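Local coordinates for protein putative phosphohydrolase (PDB 3M1T) that is of unknown function but has an all-helical HDOD domain and may hydrolyse phosphate esters or act in signal transduction, at residues Q9-L14 against G182-Q187; A50-L55 against G68-A73; E99-A104 against G141-V146; N147-V152 against E172-D177. All coordinates share one frame; numbering follows the deposited sequence.

Contact 1: Q9-L14 against G182-Q187; sequences QKVDEL and GALLAQ
The carboxylate of Glu-13 stands apart from the interface between Q9-L14 and G182-Q187: it is engaged by Lys-10 of its own loop, whose NZ lies 2.8 Å from Glu-13 OE1, reaching the syn lone pair of that oxygen. No ring or other flat group takes part in the meeting of the two segments, which is made by branched aliphatic side chains. Lys-10 bends at chi2 (-69°) and again at chi3, so that its charged end leaves the helix while its CB still lies against Leu-184 CD2. The salt bridge spans the turn that Glu-13 N closes by donating to Lys-10 O.

Leu-184 carries most of the contact. With CG anti to the backbone N (chi1 -169°), it sends CD2 to 4.0 Å from Val-11 CG1, the two side chains crossing at about a right angle, and to 3.9 Å from Leu-14 CD1, where the crossing is oblique. The N-terminal loop, between helices 5-8 and 19-29, is thereby laid over helix 178-188 of the all-helical HDOD fold. Leu-14 reaches one residue further: its CD1 sits 4.1 Å from Leu-185 CA, and its CB is 4.2 Å from Leu-185 CD1. Leu-144 of helix 140-148 packs against both Leu-14 and Leu-185, and Met-2 touches Leu-184.

Contact 2: A50-L55 against G68-A73; sequences ARVLRL and GTIDDA
Apolar packing between A50-L55 and G68-A73 runs through Leu-53, Val-52 and Ile-70. The end of Ile-70 comes close to helix 46-56, CD1 lying 3.9 Å from Val-52 CG1, the two side chains crossing at about a right angle, and 4.1 Å from Leu-53 CD2 in an oblique approach. Leu-53 CD2 also lies 4.1 Å from Ala-73 CB, one turn further along the second helix.

Contacts of methyl groups with peptide carbonyls form the second kind. Leu-53, its CG anti to the carbonyl carbon (chi1 -70°), splits its two branches over successive peptides: CD1 is tight against Gly-68 O at 3.3 Å, and CD2 stands 3.5 Å from Thr-69 O. An alanine in place of Leu-53 would remove both methyls and would probably loosen the seat of the helix start on helix 46-56.

The one side-chain hydrogen bond within the two segments caps the second helix. Thr-69 is the N-cap of helix 70-77: its OG1 accepts from Asp-72 N at 3.0 Å with an N-H...O angle of 156°. Its carbonyl O, the one met by Leu-53, takes the bond of Ala-73 N in the first turn.

In this all-helical neighbourhood, Val-52 also packs on Leu-82 and Leu-85 of helix 79-94, and Ile-70 on Leu-42 of helix 35-43.

Contact 3: E99-A104 against G141-V146; sequences EGFDLA and GELLIV
Phe-101, in the loop before helix 103-124, directs its CB toward helix 140-148, and CG anti to the carbonyl carbon (chi1 -73°) carries the ring onto that helix. From CG outward all six ring carbons lie near one methyl: Leu-143 CD2 stands over the ring centre, 3.5 Å from the Phe-101 centroid and only 4° off the normal, a nearly axial CH-pi contact. At the ring edge, CE1 meets Val-146 CG2 at 3.7 Å, tip to tip. On the other flank, CE2 comes within 4.1 Å of Glu-142 OE2, and CZ also approaches Glu-142 CG; the carboxylate stands at 88° to the ring. The other branch of Val-146 serves the backbone, CG1 lying 3.7 Å from Glu-99 O. The contact packs the loop leading into helix 103-124 on helix 140-148 of the helical HDOD domain, with Val-95 and Val-98 also touching Leu-143.

A serine in place of Phe-101 would take away the surface on which Leu-143 rests and would probably weaken the attachment of this loop to the helix.

The ring face thus receives a C-H group, whereas a carboxylate oxygen stands beside the slightly positive edge; any electrostatic gain there is likely to be small beside the dispersion.

Contact 4: N147-V152 against E172-D177; sequences NGDPAV and ELLGYD
CG of Asp-149 lies anti to the carbonyl carbon (chi1 -77°), whereas CG of Tyr-176 takes the crowded position between backbone N and carbonyl carbon (chi1 57°); together these torsions bring a carboxylate and a phenol near each other across the segments. The gap from Asp-149 OD2 to Tyr-176 OH is 3.7 Å, and two waters bridge it. Water 1 is 2.8 Å from Asp-149 OD2 and 2.7 Å from Tyr-176 OH; water 2 is 2.8 Å from Asp-149 OD2 and 2.6 Å from Tyr-176 OH, in the plane of the ring at its edge.

Beside this polar bridge runs an apolar one. Leu-174 points its CD2 at the Asp-149 carboxyl carbon, tip to tip, and slides past Val-152, whose CG1 is 3.7 Å from Leu-174 CD2 and 3.9 Å from Leu-173 CB. The join links the helix 140-148/150-161 corner with the end of helix 166-174, where Gly-175 breaks the helix at positive phi (87°). Leu-174 CB also covers one face of the Tyr-176 ring, toward its rim.

Both waters donate to Asp-149 OD2, so this one oxygen accepts two hydrogens, a setting that would favour the ionised carboxylate and couple it to the phenol through solvent.

Overall arrangement
From the N terminus, the loop 9-14 is the first segment, and its partner, 182-187, follows the other three contacts in sequence. Contact 1 therefore closes the outermost loop, with contacts 2, 3 and 4 nested inside it in series; none cross. Contact 2 closes a short loop between the consecutive helices 46-56 and 70-77, its centre about 31 Å from that of contact 1. Contact 3 closes the loop from 99-104 to 141-146, and contact 4 the shorter one from 147-152 to 172-177. These two share helix 140-148, which also packs on contact 1; Ile-145 packs on Leu-174, and Lys-10 lies against Tyr-176. The cluster joins the N-terminal loop and the loop before helix 103-124 to helices 140-148, 150-161, 166-174 and 178-188.

Contact 1: Q9-L14 against G182-Q187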
# COMPACT_ATOMS: atom_id res chain seq x y z
N GLN A 9 9.78 11.14 17.76
CA GLN A 9 9.89 10.37 18.97
C GLN A 9 9.54 8.90 18.77
O GLN A 9 9.79 8.09 19.67
CB GLN A 9 9.02 10.98 20.07
CG GLN A 9 9.18 12.47 20.20
CD GLN A 9 10.62 12.86 20.36
OE1 GLN A 9 11.25 12.41 21.31
NE2 GLN A 9 11.16 13.69 19.43
N LYS A 10 8.92 8.56 17.64
CA LYS A 10 8.57 7.19 17.32
C LYS A 10 9.65 6.37 16.63
O LYS A 10 9.52 5.16 16.49
CB LYS A 10 7.31 7.11 16.43
CG LYS A 10 6.09 7.83 16.98
CD LYS A 10 5.57 7.08 18.21
CE LYS A 10 5.94 7.73 19.47
NZ LYS A 10 5.38 6.85 20.63
N VAL A 11 10.73 7.04 16.21
CA VAL A 11 11.69 6.39 15.31
C VAL A 11 12.34 5.14 15.90
O VAL A 11 12.55 4.14 15.17
CB VAL A 11 12.78 7.36 14.79
CG1 VAL A 11 12.15 8.53 14.08
CG2 VAL A 11 13.71 7.81 15.92
N ASP A 12 12.63 5.17 17.19
CA ASP A 12 13.25 4.03 17.86
C ASP A 12 12.25 3.04 18.40
O ASP A 12 12.61 2.03 19.00
CB ASP A 12 14.25 4.50 18.92
CG ASP A 12 13.59 5.24 20.05
OD1 ASP A 12 12.37 5.46 20.03
OD2 ASP A 12 14.35 5.64 20.98
N GLU A 13 10.98 3.28 18.12
CA GLU A 13 9.92 2.35 18.49
C GLU A 13 9.40 1.53 17.33
O GLU A 13 8.65 0.58 17.54
CB GLU A 13 8.79 3.15 19.14
CG GLU A 13 9.27 3.73 20.46
CD GLU A 13 8.25 4.70 21.06
OE1 GLU A 13 7.08 4.68 20.64
OE2 GLU A 13 8.66 5.48 21.94
N LEU A 14 9.77 1.87 16.10
CA LEU A 14 9.18 1.22 14.97
C LEU A 14 9.64 -0.23 14.90
O LEU A 14 10.77 -0.54 15.31
CB LEU A 14 9.62 1.93 13.65
CG LEU A 14 9.12 3.35 13.47
CD1 LEU A 14 9.79 4.01 12.27
CD2 LEU A 14 7.61 3.38 13.26
N GLY A 182 2.96 5.86 8.92
CA GLY A 182 3.15 4.91 7.83
C GLY A 182 4.28 5.34 6.91
O GLY A 182 5.09 4.50 6.46
N ALA A 183 4.37 6.62 6.65
CA ALA A 183 5.46 7.14 5.84
C ALA A 183 6.81 6.97 6.56
O ALA A 183 7.83 6.60 5.95
CB ALA A 183 5.24 8.64 5.51
N LEU A 184 6.80 7.27 7.84
CA LEU A 184 8.02 7.10 8.67
C LEU A 184 8.47 5.67 8.66
O LEU A 184 9.70 5.44 8.57
CB LEU A 184 7.73 7.54 10.10
CG LEU A 184 8.94 7.67 10.98
CD1 LEU A 184 9.75 8.91 10.60
CD2 LEU A 184 8.57 7.70 12.48
N LEU A 185 7.56 4.71 8.75
CA LEU A 185 7.90 3.26 8.67
C LEU A 185 8.55 2.99 7.31
O LEU A 185 9.59 2.32 7.24
CB LEU A 185 6.67 2.37 8.88
CG LEU A 185 6.97 0.87 8.89
CD1 LEU A 185 7.89 0.51 10.08
CD2 LEU A 185 5.72 0.05 8.84
N ALA A 186 7.89 3.42 6.24
CA ALA A 186 8.42 3.17 4.89
C ALA A 186 9.81 3.75 4.77
O ALA A 186 10.68 3.13 4.16
CB ALA A 186 7.49 3.74 3.83
N GLN A 187 10.04 4.92 5.30
CA GLN A 187 11.34 5.56 5.27
C GLN A 187 12.35 4.70 6.06
O GLN A 187 13.48 4.42 5.60
CB GLN A 187 11.26 6.94 5.85
CG GLN A 187 12.54 7.73 5.70
CD GLN A 187 12.36 9.11 6.23
OE1 GLN A 187 12.31 9.28 7.46
NE2 GLN A 187 12.13 10.08 5.33

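Contact 2: A50-L55 against G68-A73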
# COMPACT_ATOMS: atom_id res chain seq x y z
N ALA A 50 6.79 -19.35 -1.12
CA ALA A 50 5.47 -19.95 -1.28
C ALA A 50 4.40 -18.87 -1.29
O ALA A 50 3.45 -18.95 -2.08
CB ALA A 50 5.17 -20.97 -0.18
N ARG A 51 4.55 -17.88 -0.42
CA ARG A 51 3.60 -16.76 -0.36
C ARG A 51 3.64 -15.97 -1.66
O ARG A 51 2.60 -15.57 -2.18
CB ARG A 51 3.89 -15.85 0.84
CG ARG A 51 2.88 -14.70 1.00
CD ARG A 51 3.23 -13.77 2.16
NE ARG A 51 3.49 -14.56 3.36
CZ ARG A 51 4.60 -14.54 4.10
NH1 ARG A 51 5.66 -13.72 3.85
NH2 ARG A 51 4.65 -15.36 5.14
N VAL A 52 4.85 -15.72 -2.18
CA VAL A 52 5.00 -15.02 -3.47
C VAL A 52 4.24 -15.76 -4.56
O VAL A 52 3.48 -15.16 -5.35
CB VAL A 52 6.49 -14.84 -3.84
CG1 VAL A 52 6.66 -14.31 -5.23
CG2 VAL A 52 7.14 -13.93 -2.83
N LEU A 53 4.42 -17.07 -4.61
CA LEU A 53 3.78 -17.85 -5.66
C LEU A 53 2.25 -17.91 -5.51
O LEU A 53 1.54 -17.90 -6.52
CB LEU A 53 4.38 -19.25 -5.73
CG LEU A 53 5.81 -19.33 -6.26
CD1 LEU A 53 6.34 -20.77 -6.19
CD2 LEU A 53 5.92 -18.78 -7.70
N ARG A 54 1.74 -17.95 -4.29
CA ARG A 54 0.29 -17.86 -4.09
C ARG A 54 -0.29 -16.55 -4.60
O ARG A 54 -1.39 -16.53 -5.18
CB ARG A 54 -0.07 -17.99 -2.61
CG ARG A 54 0.10 -19.43 -2.08
CD ARG A 54 -0.69 -19.64 -0.80
NE ARG A 54 -0.26 -18.79 0.31
CZ ARG A 54 0.84 -19.00 1.06
NH1 ARG A 54 1.65 -20.01 0.79
NH2 ARG A 54 1.12 -18.21 2.08
N LEU A 55 0.44 -15.46 -4.36
CA LEU A 55 0.03 -14.16 -4.90
C LEU A 55 0.12 -14.17 -6.42
O LEU A 55 -0.77 -13.64 -7.08
CB LEU A 55 0.88 -13.02 -4.35
CG LEU A 55 0.69 -12.74 -2.85
CD1 LEU A 55 1.57 -11.56 -2.44
CD2 LEU A 55 -0.75 -12.45 -2.49
N GLY A 68 4.63 -22.63 -10.57
CA GLY A 68 4.90 -23.51 -9.43
C GLY A 68 6.26 -23.26 -8.78
O GLY A 68 6.50 -23.75 -7.68
N THR A 69 7.14 -22.51 -9.45
CA THR A 69 8.42 -22.13 -8.87
C THR A 69 8.74 -20.66 -9.16
O THR A 69 8.14 -20.05 -10.04
CB THR A 69 9.59 -23.00 -9.38
OG1 THR A 69 9.97 -22.57 -10.69
CG2 THR A 69 9.22 -24.51 -9.39
N ILE A 70 9.68 -20.11 -8.39
CA ILE A 70 10.17 -18.74 -8.60
C ILE A 70 10.90 -18.62 -9.95
O ILE A 70 10.74 -17.62 -10.66
CB ILE A 70 11.14 -18.32 -7.46
CG1 ILE A 70 10.40 -18.25 -6.12
CG2 ILE A 70 11.83 -16.99 -7.80
CD1 ILE A 70 9.28 -17.15 -6.05
N ASP A 71 11.73 -19.61 -10.29
CA ASP A 71 12.41 -19.62 -11.59
C ASP A 71 11.37 -19.48 -12.70
O ASP A 71 11.56 -18.76 -13.68
CB ASP A 71 13.18 -20.94 -11.80
CG ASP A 71 14.40 -21.07 -10.90
OD1 ASP A 71 14.88 -20.06 -10.34
OD2 ASP A 71 14.90 -22.22 -10.79
N ASP A 72 10.27 -20.19 -12.51
CA ASP A 72 9.11 -20.16 -13.38
C ASP A 72 8.51 -18.76 -13.45
O ASP A 72 8.36 -18.20 -14.53
CB ASP A 72 8.05 -21.11 -12.83
CG ASP A 72 7.53 -22.05 -13.85
OD1 ASP A 72 6.73 -21.58 -14.69
OD2 ASP A 72 7.93 -23.25 -13.80
N ALA A 73 8.16 -18.22 -12.29
CA ALA A 73 7.59 -16.86 -12.21
C ALA A 73 8.47 -15.81 -12.90
O ALA A 73 7.96 -14.94 -13.59
CB ALA A 73 7.32 -16.48 -10.76

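Contact 3: E99-A104 against G141-V146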
# COMPACT_ATOMS: atom_id res chain seq x y z
N GLU A 99 -5.04 -6.38 17.11
CA GLU A 99 -6.38 -6.47 17.70
C GLU A 99 -7.38 -5.71 16.86
O GLU A 99 -7.11 -4.58 16.44
CB GLU A 99 -6.41 -5.93 19.15
CG GLU A 99 -7.83 -5.62 19.73
CD GLU A 99 -8.66 -6.85 20.08
OE1 GLU A 99 -8.12 -7.94 20.00
OE2 GLU A 99 -9.85 -6.72 20.43
N GLY A 100 -8.53 -6.33 16.63
CA GLY A 100 -9.61 -5.72 15.88
C GLY A 100 -9.48 -5.74 14.36
O GLY A 100 -10.33 -5.15 13.66
N PHE A 101 -8.46 -6.40 13.83
CA PHE A 101 -8.30 -6.49 12.39
C PHE A 101 -8.28 -7.91 11.95
O PHE A 101 -7.61 -8.73 12.55
CB PHE A 101 -6.98 -5.83 11.93
CG PHE A 101 -7.03 -4.35 11.99
CD1 PHE A 101 -6.73 -3.69 13.17
CD2 PHE A 101 -7.40 -3.60 10.88
CE1 PHE A 101 -6.79 -2.30 13.25
CE2 PHE A 101 -7.46 -2.21 10.95
CZ PHE A 101 -7.17 -1.57 12.14
N ASP A 102 -8.99 -8.19 10.87
CA ASP A 102 -8.79 -9.43 10.15
C ASP A 102 -7.78 -9.11 9.10
O ASP A 102 -8.03 -8.28 8.22
CB ASP A 102 -10.03 -9.94 9.45
CG ASP A 102 -9.76 -11.27 8.75
OD1 ASP A 102 -9.73 -12.30 9.46
OD2 ASP A 102 -9.53 -11.29 7.53
N LEU A 103 -6.66 -9.77 9.14
CA LEU A 103 -5.60 -9.47 8.20
C LEU A 103 -5.94 -9.84 6.73
O LEU A 103 -5.55 -9.10 5.84
CB LEU A 103 -4.25 -10.02 8.71
CG LEU A 103 -3.64 -9.24 9.92
CD1 LEU A 103 -2.32 -9.80 10.40
CD2 LEU A 103 -3.47 -7.77 9.61
N ALA A 104 -6.68 -10.94 6.46
CA ALA A 104 -7.15 -11.18 5.09
C ALA A 104 -7.97 -10.00 4.55
O ALA A 104 -7.82 -9.63 3.39
CB ALA A 104 -8.00 -12.49 4.99
N GLY A 141 0.34 2.41 8.71
CA GLY A 141 0.33 3.32 9.85
C GLY A 141 -0.91 3.12 10.72
O GLY A 141 -0.80 3.29 11.92
N GLU A 142 -2.04 2.76 10.12
CA GLU A 142 -3.26 2.42 10.88
C GLU A 142 -2.92 1.34 11.92
O GLU A 142 -3.19 1.45 13.14
CB GLU A 142 -4.32 1.91 9.88
CG GLU A 142 -5.75 1.87 10.37
CD GLU A 142 -6.77 1.61 9.26
OE1 GLU A 142 -6.40 1.43 8.07
OE2 GLU A 142 -7.97 1.58 9.58
N LEU A 143 -2.29 0.28 11.44
CA LEU A 143 -1.88 -0.85 12.29
C LEU A 143 -0.87 -0.45 13.36
O LEU A 143 -0.96 -0.88 14.51
CB LEU A 143 -1.35 -1.99 11.41
CG LEU A 143 -2.34 -2.46 10.34
CD1 LEU A 143 -1.71 -3.56 9.53
CD2 LEU A 143 -3.73 -2.92 10.95
N LEU A 144 0.09 0.40 13.00
CA LEU A 144 1.11 0.78 13.93
C LEU A 144 0.46 1.54 15.11
O LEU A 144 0.93 1.38 16.23
CB LEU A 144 2.13 1.72 13.24
CG LEU A 144 3.05 1.09 12.22
CD1 LEU A 144 3.99 2.19 11.69
CD2 LEU A 144 3.92 -0.02 12.85
N ILE A 145 -0.50 2.41 14.83
CA ILE A 145 -1.16 3.19 15.90
C ILE A 145 -1.93 2.28 16.86
O ILE A 145 -1.85 2.42 18.10
CB ILE A 145 -2.00 4.31 15.37
CG1 ILE A 145 -1.10 5.39 14.71
CG2 ILE A 145 -2.90 4.93 16.50
CD1 ILE A 145 -1.84 6.42 14.06
N VAL A 146 -2.66 1.33 16.32
CA VAL A 146 -3.38 0.36 17.18
C VAL A 146 -2.42 -0.41 18.06
O VAL A 146 -2.66 -0.59 19.26
CB VAL A 146 -4.24 -0.59 16.33
CG1 VAL A 146 -4.85 -1.76 17.21
CG2 VAL A 146 -5.33 0.20 15.63

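Contact 4: N147-V152 against E172-D177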
# COMPACT_ATOMS: atom_id res chain seq x y z
N ASN A 147 -1.32 -0.88 17.48
CA ASN A 147 -0.36 -1.63 18.27
C ASN A 147 0.47 -0.83 19.23
O ASN A 147 0.76 -1.30 20.32
CB ASN A 147 0.47 -2.49 17.35
CG ASN A 147 -0.23 -3.84 17.09
OD1 ASN A 147 0.42 -4.84 16.79
ND2 ASN A 147 -1.56 -3.88 17.24
N GLY A 148 0.80 0.40 18.86
CA GLY A 148 1.67 1.21 19.66
C GLY A 148 0.99 2.04 20.68
O GLY A 148 1.54 2.28 21.74
N ASP A 149 -0.27 2.39 20.40
CA ASP A 149 -1.04 3.25 21.29
C ASP A 149 -2.47 2.70 21.41
O ASP A 149 -3.45 3.35 20.97
CB ASP A 149 -1.01 4.68 20.78
CG ASP A 149 0.32 5.37 21.09
OD1 ASP A 149 0.53 5.72 22.26
OD2 ASP A 149 1.10 5.46 20.16
N PRO A 150 -2.60 1.49 21.98
CA PRO A 150 -3.94 0.85 21.95
C PRO A 150 -5.06 1.66 22.56
O PRO A 150 -6.20 1.71 22.00
CB PRO A 150 -3.72 -0.47 22.68
CG PRO A 150 -2.32 -0.50 23.12
CD PRO A 150 -1.57 0.62 22.57
N ALA A 151 -4.79 2.26 23.72
CA ALA A 151 -5.82 3.01 24.42
C ALA A 151 -6.27 4.26 23.60
O ALA A 151 -7.46 4.50 23.41
CB ALA A 151 -5.33 3.39 25.81
N VAL A 152 -5.30 5.03 23.15
CA VAL A 152 -5.58 6.16 22.27
C VAL A 152 -6.33 5.75 21.01
O VAL A 152 -7.27 6.39 20.62
CB VAL A 152 -4.30 6.97 21.96
CG1 VAL A 152 -4.56 7.98 20.86
CG2 VAL A 152 -3.87 7.64 23.27
N GLU A 172 -4.39 15.38 17.28
CA GLU A 172 -4.64 15.92 18.57
C GLU A 172 -4.03 15.11 19.65
O GLU A 172 -3.44 15.70 20.54
CB GLU A 172 -6.15 16.05 18.87
CG GLU A 172 -6.89 17.08 18.03
CD GLU A 172 -8.23 17.51 18.59
OE1 GLU A 172 -8.52 17.13 19.73
OE2 GLU A 172 -8.93 18.29 17.89
N LEU A 173 -4.23 13.78 19.67
CA LEU A 173 -3.86 12.97 20.80
C LEU A 173 -2.42 12.41 20.72
O LEU A 173 -1.84 12.08 21.74
CB LEU A 173 -4.85 11.82 20.98
CG LEU A 173 -6.26 12.29 21.37
CD1 LEU A 173 -7.19 11.06 21.48
CD2 LEU A 173 -6.19 13.05 22.66
N LEU A 174 -1.90 12.29 19.52
CA LEU A 174 -0.58 11.71 19.27
C LEU A 174 0.44 12.71 18.75
O LEU A 174 1.63 12.46 18.88
CB LEU A 174 -0.67 10.59 18.25
CG LEU A 174 -1.58 9.40 18.62
CD1 LEU A 174 -1.80 8.51 17.39
CD2 LEU A 174 -1.05 8.66 19.82
N GLY A 175 -0.01 13.77 18.09
CA GLY A 175 0.87 14.75 17.48
C GLY A 175 1.29 14.38 16.06
O GLY A 175 2.10 15.11 15.43
N TYR A 176 0.76 13.28 15.52
CA TYR A 176 0.97 12.88 14.14
C TYR A 176 -0.20 12.02 13.74
O TYR A 176 -0.99 11.62 14.64
CB TYR A 176 2.31 12.08 14.02
CG TYR A 176 2.38 10.88 14.89
CD1 TYR A 176 1.75 9.71 14.51
CD2 TYR A 176 2.94 10.92 16.16
CE1 TYR A 176 1.76 8.65 15.33
CE2 TYR A 176 2.99 9.80 16.99
CZ TYR A 176 2.35 8.68 16.58
OH TYR A 176 2.35 7.58 17.42
N ASP A 177 -0.35 11.73 12.45
CA ASP A 177 -1.43 10.86 12.00
C ASP A 177 -0.93 9.58 11.35
O ASP A 177 0.30 9.31 11.26
CB ASP A 177 -2.44 11.54 11.10
CG ASP A 177 -1.88 12.02 9.79
OD1 ASP A 177 -0.95 11.41 9.25
OD2 ASP A 177 -2.38 13.07 9.28
O HOH W 1 2.62 7.82 20.07
O HOH W 2 1.52 5.10 17.43